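Long-range contact in probable TonB-dependent siderophore receptor PirA (Acinetobacter baumannii, PDB 5FR8), which probably takes part in the first step of iron uptake across the outer membrane by binding iron-chelating siderophores, possibly including ferric enterobactin: residues Q270-L284 against A329-D341. Residues are numbered along the deposited sequence; the frame is centred on the assembly and turned at random.
Sequences QLNANAEADAILSQL and AGSVEGKINNLDD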
ATOM      1  N   GLN A 270     -16.551   7.336   8.687  1.00 60.44           N
ATOM      2  CA  GLN A 270     -16.778   5.975   8.186  1.00 59.39           C
ATOM      3  C   GLN A 270     -18.178   5.808   7.663  1.00 59.67           C
ATOM      4  O   GLN A 270     -18.365   5.125   6.660  1.00 61.14           O
ATOM      5  CB  GLN A 270     -16.496   4.930   9.278  1.00 62.37           C
ATOM      6  CG  GLN A 270     -16.368   3.479   8.825  1.00 61.96           C
ATOM      7  CD  GLN A 270     -15.993   2.545   9.970  1.00 62.85           C
ATOM      8  OE1 GLN A 270     -16.686   1.566  10.241  1.00 62.21           O
ATOM      9  NE2 GLN A 270     -14.919   2.872  10.679  1.00 63.99           N
ATOM     10  N   LEU A 271     -19.170   6.429   8.304  1.00 60.66           N
ATOM     11  CA  LEU A 271     -20.554   6.276   7.824  1.00 58.80           C
ATOM     12  C   LEU A 271     -21.030   7.470   6.996  1.00 62.08           C
ATOM     13  O   LEU A 271     -22.211   7.591   6.697  1.00 64.92           O
ATOM     14  CB  LEU A 271     -21.487   6.006   8.992  1.00 59.40           C
ATOM     15  CG  LEU A 271     -21.075   4.878   9.937  1.00 59.58           C
ATOM     16  CD1 LEU A 271     -21.901   4.878  11.215  1.00 60.70           C
ATOM     17  CD2 LEU A 271     -21.180   3.536   9.240  1.00 59.14           C
ATOM     18  N   ASN A 272     -20.112   8.365   6.634  1.00 64.35           N
ATOM     19  CA  ASN A 272     -20.434   9.502   5.758  1.00 66.63           C
ATOM     20  C   ASN A 272     -21.486  10.459   6.304  1.00 70.56           C
ATOM     21  O   ASN A 272     -22.354  10.916   5.554  1.00 75.30           O
ATOM     22  CB  ASN A 272     -20.885   9.019   4.374  1.00 64.60           C
ATOM     23  CG  ASN A 272     -19.751   8.423   3.575  1.00 63.22           C
ATOM     24  OD1 ASN A 272     -18.613   8.894   3.618  1.00 62.76           O
ATOM     25  ND2 ASN A 272     -20.051   7.373   2.851  1.00 62.22           N
ATOM     26  N   ALA A 273     -21.402  10.776   7.592  1.00 68.46           N
ATOM     27  CA  ALA A 273     -22.322  11.725   8.196  1.00 71.43           C
ATOM     28  C   ALA A 273     -22.300  13.033   7.417  1.00 74.33           C
ATOM     29  O   ALA A 273     -21.367  13.298   6.655  1.00 73.59           O
ATOM     30  CB  ALA A 273     -21.948  11.980   9.655  1.00 70.55           C
ATOM     31  N   ASN A 274     -23.316  13.870   7.625  1.00 77.07           N
ATOM     32  CA  ASN A 274     -23.314  15.190   7.013  1.00 75.75           C
ATOM     33  C   ASN A 274     -22.442  16.142   7.824  1.00 72.04           C
ATOM     34  O   ASN A 274     -22.891  16.748   8.812  1.00 68.60           O
ATOM     35  CB  ASN A 274     -24.722  15.752   6.871  1.00 80.70           C
ATOM     36  CG  ASN A 274     -24.746  17.049   6.085  1.00 83.46           C
ATOM     37  OD1 ASN A 274     -23.741  17.464   5.502  1.00 81.53           O
ATOM     38  ND2 ASN A 274     -25.896  17.698   6.069  1.00 87.69           N
ATOM     39  N   ALA A 275     -21.192  16.258   7.374  1.00 67.15           N
ATOM     40  CA  ALA A 275     -20.188  16.993   8.085  1.00 66.29           C
ATOM     41  C   ALA A 275     -20.696  18.370   8.465  1.00 69.88           C
ATOM     42  O   ALA A 275     -20.686  18.726   9.636  1.00 68.15           O
ATOM     43  CB  ALA A 275     -18.925  17.105   7.253  1.00 64.96           C
ATOM     44  N   GLU A 276     -21.148  19.147   7.481  1.00 75.43           N
ATOM     45  CA  GLU A 276     -21.498  20.565   7.728  1.00 76.53           C
ATOM     46  C   GLU A 276     -22.588  20.751   8.779  1.00 80.97           C
ATOM     47  O   GLU A 276     -22.598  21.763   9.475  1.00 82.51           O
ATOM     48  CB  GLU A 276     -21.770  21.366   6.437  1.00 76.12           C
ATOM     49  CG  GLU A 276     -22.839  20.856   5.491  1.00 78.91           C
ATOM     50  CD  GLU A 276     -22.840  21.612   4.152  1.00 82.81           C
ATOM     51  OE1 GLU A 276     -21.928  22.445   3.932  1.00 81.63           O
ATOM     52  OE2 GLU A 276     -23.750  21.380   3.310  1.00 82.42           O
ATOM     53  N   ALA A 277     -23.468  19.765   8.931  1.00 86.59           N
ATOM     54  CA  ALA A 277     -24.529  19.844   9.937  1.00 88.32           C
ATOM     55  C   ALA A 277     -24.271  18.907  11.124  1.00 86.04           C
ATOM     56  O   ALA A 277     -25.202  18.476  11.792  1.00 89.83           O
ATOM     57  CB  ALA A 277     -25.882  19.550   9.294  1.00 91.72           C
ATOM     58  N   ASP A 278     -23.009  18.587  11.383  1.00 83.37           N
ATOM     59  CA  ASP A 278     -22.647  17.858  12.594  1.00 81.72           C
ATOM     60  C   ASP A 278     -21.969  18.788  13.590  1.00 81.12           C
ATOM     61  O   ASP A 278     -20.905  19.357  13.297  1.00 76.90           O
ATOM     62  CB  ASP A 278     -21.700  16.701  12.295  1.00 77.54           C
ATOM     63  CG  ASP A 278     -21.314  15.939  13.552  1.00 76.97           C
ATOM     64  OD1 ASP A 278     -22.192  15.220  14.073  1.00 77.24           O
ATOM     65  OD2 ASP A 278     -20.159  16.065  14.030  1.00 72.98           O
ATOM     66  N   ALA A 279     -22.575  18.907  14.770  1.00 80.78           N
ATOM     67  CA  ALA A 279     -22.061  19.772  15.842  1.00 83.34           C
ATOM     68  C   ALA A 279     -20.533  19.910  15.893  1.00 80.74           C
ATOM     69  O   ALA A 279     -20.017  21.029  15.964  1.00 79.21           O
ATOM     70  CB  ALA A 279     -22.570  19.287  17.190  1.00 86.61           C
ATOM     71  N   ILE A 280     -19.816  18.788  15.852  1.00 76.59           N
ATOM     72  CA  ILE A 280     -18.353  18.804  15.994  1.00 75.74           C
ATOM     73  C   ILE A 280     -17.612  18.920  14.651  1.00 75.03           C
ATOM     74  O   ILE A 280     -16.974  19.926  14.381  1.00 81.36           O
ATOM     75  CB  ILE A 280     -17.853  17.567  16.789  1.00 75.12           C
ATOM     76  CG1 ILE A 280     -18.068  17.787  18.296  1.00 77.83           C
ATOM     77  CG2 ILE A 280     -16.381  17.309  16.542  1.00 71.80           C
ATOM     78  CD1 ILE A 280     -18.227  16.516  19.110  1.00 77.23           C
ATOM     79  N   LEU A 281     -17.691  17.897  13.815  1.00 71.60           N
ATOM     80  CA  LEU A 281     -16.977  17.896  12.533  1.00 69.55           C
ATOM     81  C   LEU A 281     -16.944  19.264  11.852  1.00 70.93           C
ATOM     82  O   LEU A 281     -15.911  19.665  11.312  1.00 66.45           O
ATOM     83  CB  LEU A 281     -17.614  16.883  11.567  1.00 68.35           C
ATOM     84  CG  LEU A 281     -17.101  15.448  11.631  1.00 66.36           C
ATOM     85  CD1 LEU A 281     -17.159  14.896  13.042  1.00 66.25           C
ATOM     86  CD2 LEU A 281     -17.920  14.586  10.698  1.00 67.22           C
ATOM     87  N   SER A 282     -18.085  19.962  11.857  1.00 73.74           N
ATOM     88  CA  SER A 282     -18.227  21.227  11.119  1.00 75.20           C
ATOM     89  C   SER A 282     -17.168  22.272  11.531  1.00 76.43           C
ATOM     90  O   SER A 282     -16.814  23.182  10.774  1.00 72.89           O
ATOM     91  CB  SER A 282     -19.636  21.781  11.306  1.00 76.21           C
ATOM     92  OG  SER A 282     -19.985  21.783  12.669  1.00 78.83           O
ATOM     93  N   GLN A 283     -16.649  22.104  12.734  1.00 77.56           N
ATOM     94  CA  GLN A 283     -15.608  22.960  13.234  1.00 80.47           C
ATOM     95  C   GLN A 283     -14.211  22.507  12.816  1.00 76.58           C
ATOM     96  O   GLN A 283     -13.327  23.328  12.655  1.00 78.10           O
ATOM     97  CB  GLN A 283     -15.738  23.040  14.754  1.00 88.71           C
ATOM     98  CG  GLN A 283     -17.120  23.557  15.158  1.00 94.88           C
ATOM     99  CD  GLN A 283     -17.374  23.571  16.649  1.00 99.46           C
ATOM    100  OE1 GLN A 283     -18.452  23.181  17.081  1.00101.24           O
ATOM    101  NE2 GLN A 283     -16.396  24.012  17.442  1.00101.04           N
ATOM    102  N   LEU A 284     -14.014  21.212  12.615  1.00 74.23           N
ATOM    103  CA  LEU A 284     -12.682  20.683  12.281  1.00 73.58           C
ATOM    104  C   LEU A 284     -12.294  20.793  10.798  1.00 74.30           C
ATOM    105  O   LEU A 284     -11.211  20.358  10.410  1.00 73.91           O
ATOM    106  CB  LEU A 284     -12.587  19.206  12.680  1.00 69.74           C
ATOM    107  CG  LEU A 284     -12.903  18.923  14.141  1.00 71.50           C
ATOM    108  CD1 LEU A 284     -13.066  17.417  14.337  1.00 70.60           C
ATOM    109  CD2 LEU A 284     -11.831  19.496  15.059  1.00 70.35           C
ATOM    110  N   ALA A 329     -18.313   2.362  17.817  1.00 66.76           N
ATOM    111  CA  ALA A 329     -19.486   1.482  17.587  1.00 70.36           C
ATOM    112  C   ALA A 329     -20.796   2.254  17.265  1.00 71.97           C
ATOM    113  O   ALA A 329     -20.922   3.434  17.564  1.00 78.65           O
ATOM    114  CB  ALA A 329     -19.705   0.567  18.784  1.00 70.03           C
ATOM    115  N   GLY A 330     -21.760   1.582  16.648  1.00 72.40           N
ATOM    116  CA  GLY A 330     -23.058   2.183  16.354  1.00 74.52           C
ATOM    117  C   GLY A 330     -23.024   3.264  15.285  1.00 76.05           C
ATOM    118  O   GLY A 330     -22.137   3.299  14.440  1.00 80.24           O
ATOM    119  N   SER A 331     -23.996   4.164  15.327  1.00 81.15           N
ATOM    120  CA  SER A 331     -24.123   5.220  14.318  1.00 81.64           C
ATOM    121  C   SER A 331     -23.011   6.279  14.419  1.00 80.85           C
ATOM    122  O   SER A 331     -22.789   7.061  13.485  1.00 78.59           O
ATOM    123  CB  SER A 331     -25.489   5.897  14.448  1.00 80.72           C
ATOM    124  OG  SER A 331     -25.606   6.475  15.731  1.00 81.15           O
ATOM    125  N   VAL A 332     -22.311   6.298  15.550  1.00 81.02           N
ATOM    126  CA  VAL A 332     -21.184   7.202  15.729  1.00 81.02           C
ATOM    127  C   VAL A 332     -19.863   6.519  15.354  1.00 73.72           C
ATOM    128  O   VAL A 332     -18.803   7.136  15.378  1.00 70.96           O
ATOM    129  CB  VAL A 332     -21.141   7.754  17.181  1.00 89.32           C
ATOM    130  CG1 VAL A 332     -20.521   6.740  18.142  1.00 88.15           C
ATOM    131  CG2 VAL A 332     -20.417   9.108  17.244  1.00 92.03           C
ATOM    132  N   GLU A 333     -19.922   5.249  14.974  1.00 73.50           N
ATOM    133  CA  GLU A 333     -18.689   4.522  14.638  1.00 70.28           C
ATOM    134  C   GLU A 333     -17.905   5.261  13.579  1.00 64.95           C
ATOM    135  O   GLU A 333     -18.441   5.647  12.537  1.00 68.74           O
ATOM    136  CB  GLU A 333     -18.994   3.104  14.138  1.00 68.67           C
ATOM    137  CG  GLU A 333     -17.757   2.287  13.754  1.00 66.10           C
ATOM    138  CD  GLU A 333     -18.132   0.958  13.100  1.00 64.05           C
ATOM    139  OE1 GLU A 333     -19.287   0.796  12.689  1.00 68.95           O
ATOM    140  OE2 GLU A 333     -17.303   0.058  13.004  1.00 59.57           O
ATOM    141  N   GLY A 334     -16.632   5.462  13.847  1.00 62.73           N
ATOM    142  CA  GLY A 334     -15.722   5.963  12.812  1.00 62.61           C
ATOM    143  C   GLY A 334     -15.829   7.456  12.622  1.00 61.05           C
ATOM    144  O   GLY A 334     -15.452   7.970  11.586  1.00 56.19           O
ATOM    145  N   LYS A 335     -16.352   8.148  13.635  1.00 63.21           N
ATOM    146  CA  LYS A 335     -16.612   9.590  13.542  1.00 63.19           C
ATOM    147  C   LYS A 335     -15.926  10.275  14.734  1.00 67.83           C
ATOM    148  O   LYS A 335     -15.772   9.676  15.798  1.00 74.16           O
ATOM    149  CB  LYS A 335     -18.115   9.818  13.553  1.00 62.03           C
ATOM    150  CG  LYS A 335     -18.573  11.232  13.258  1.00 62.20           C
ATOM    151  CD  LYS A 335     -20.052  11.365  13.532  1.00 62.92           C
ATOM    152  CE  LYS A 335     -20.335  12.519  14.451  1.00 66.80           C
ATOM    153  NZ  LYS A 335     -21.791  12.628  14.752  1.00 70.78           N
ATOM    154  N   ILE A 336     -15.511  11.521  14.569  1.00 68.37           N
ATOM    155  CA  ILE A 336     -14.758  12.196  15.614  1.00 72.95           C
ATOM    156  C   ILE A 336     -15.658  12.679  16.783  1.00 77.58           C
ATOM    157  O   ILE A 336     -16.642  13.383  16.556  1.00 77.90           O
ATOM    158  CB  ILE A 336     -13.937  13.350  15.004  1.00 73.24           C
ATOM    159  CG1 ILE A 336     -12.823  12.779  14.101  1.00 68.48           C
ATOM    160  CG2 ILE A 336     -13.343  14.217  16.094  1.00 73.89           C
ATOM    161  CD1 ILE A 336     -12.082  13.829  13.283  1.00 67.39           C
ATOM    162  N   ASN A 337     -15.300  12.272  18.015  1.00 77.75           N
ATOM    163  CA  ASN A 337     -16.047  12.573  19.261  1.00 75.16           C
ATOM    164  C   ASN A 337     -15.795  13.943  19.785  1.00 77.63           C
ATOM    165  O   ASN A 337     -16.581  14.456  20.565  1.00 82.15           O
ATOM    166  CB  ASN A 337     -15.552  11.690  20.411  1.00 78.69           C
ATOM    167  CG  ASN A 337     -16.293  10.383  20.527  1.00 86.05           C
ATOM    168  OD1 ASN A 337     -17.475  10.273  20.184  1.00 88.86           O
ATOM    169  ND2 ASN A 337     -15.596   9.368  21.021  1.00 88.62           N
ATOM    170  N   ASN A 338     -14.650  14.514  19.430  1.00 78.47           N
ATOM    171  CA  ASN A 338     -14.073  15.577  20.242  1.00 78.01           C
ATOM    172  C   ASN A 338     -13.125  16.516  19.491  1.00 77.20           C
ATOM    173  O   ASN A 338     -12.342  16.089  18.645  1.00 67.33           O
ATOM    174  CB  ASN A 338     -13.329  14.942  21.415  1.00 76.54           C
ATOM    175  CG  ASN A 338     -12.993  15.938  22.490  1.00 76.62           C
ATOM    176  OD1 ASN A 338     -12.981  17.143  22.255  1.00 74.69           O
ATOM    177  ND2 ASN A 338     -12.718  15.441  23.680  1.00 80.02           N
ATOM    178  N   LEU A 339     -13.192  17.801  19.824  1.00 80.52           N
ATOM    179  CA  LEU A 339     -12.354  18.791  19.179  1.00 78.80           C
ATOM    180  C   LEU A 339     -10.906  18.736  19.653  1.00 80.34           C
ATOM    181  O   LEU A 339     -10.041  19.248  18.961  1.00 82.28           O
ATOM    182  CB  LEU A 339     -12.893  20.192  19.440  1.00 80.56           C
ATOM    183  CG  LEU A 339     -14.301  20.518  18.964  1.00 82.54           C
ATOM    184  CD1 LEU A 339     -14.824  21.696  19.758  1.00 86.67           C
ATOM    185  CD2 LEU A 339     -14.331  20.831  17.478  1.00 83.80           C
ATOM    186  N   ASP A 340     -10.628  18.129  20.813  1.00 86.49           N
ATOM    187  CA  ASP A 340      -9.360  18.408  21.535  1.00 88.11           C
ATOM    188  C   ASP A 340      -8.450  17.246  21.946  1.00 91.87           C
ATOM    189  O   ASP A 340      -7.256  17.265  21.610  1.00 99.73           O
ATOM    190  CB  ASP A 340      -9.657  19.243  22.771  1.00 90.22           C
ATOM    191  CG  ASP A 340      -9.793  20.717  22.440  1.00 97.42           C
ATOM    192  OD1 ASP A 340      -8.780  21.283  21.976  1.00 99.86           O
ATOM    193  OD2 ASP A 340     -10.896  21.301  22.621  1.00 92.80           O
ATOM    194  N   ASP A 341      -8.985  16.245  22.651  1.00 88.51           N
ATOM    195  CA  ASP A 341      -8.138  15.279  23.388  1.00 81.01           C
ATOM    196  C   ASP A 341      -7.403  14.258  22.514  1.00 72.11           C
ATOM    197  O   ASP A 341      -7.623  13.045  22.614  1.00 66.95           O
ATOM    198  CB  ASP A 341      -8.957  14.550  24.450  1.00 81.27           C
ATOM    199  CG  ASP A 341      -9.533  15.487  25.479  1.00 85.74           C
ATOM    200  OD1 ASP A 341      -9.124  16.677  25.498  1.00 89.85           O
ATOM    201  OD2 ASP A 341     -10.393  15.031  26.265  1.00 83.79           O
TER
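Lys335 and Asp278 come at each other from opposite directions and join in a salt bridge, NZ of Lys335 lying 2.7 Å from OD1 of Asp278 and meeting it from above the carboxylate plane. The lysine sets out with CG anti to the backbone N (chi1 -171°) and bends at chi3, which brings its ammonium to the acid. An aspartate suits this place because its short side chain lets one carboxylate serve both loops: OD1 takes the lysine, while OD2, through its anti lone pair, accepts a hydrogen bond from the backbone N of Leu281, an Asx motif just ahead of the weakly bonded helical turn about 281-284. The two segments belong to loops of successive hairpins of the TonB-dependent receptor barrel, one between strands 250-264 and 290-305, the other between 308-323 and 343-361. On the helical-turn side of the ion pair the packing is aliphatic. Leu284 and Ile336 meet tip to tip, CD1 of the leucine 3.7 Å from CG2 of the isoleucine, while CD2 of Leu284 packs against CD2 of Leu339 at a slant; a leucine's two methyls thus serve two partners. At the other end Gln270 N donates to Gly334 O (3.2 Å), and the glycine's lack of a side chain lets Gln270 CB approach its CA.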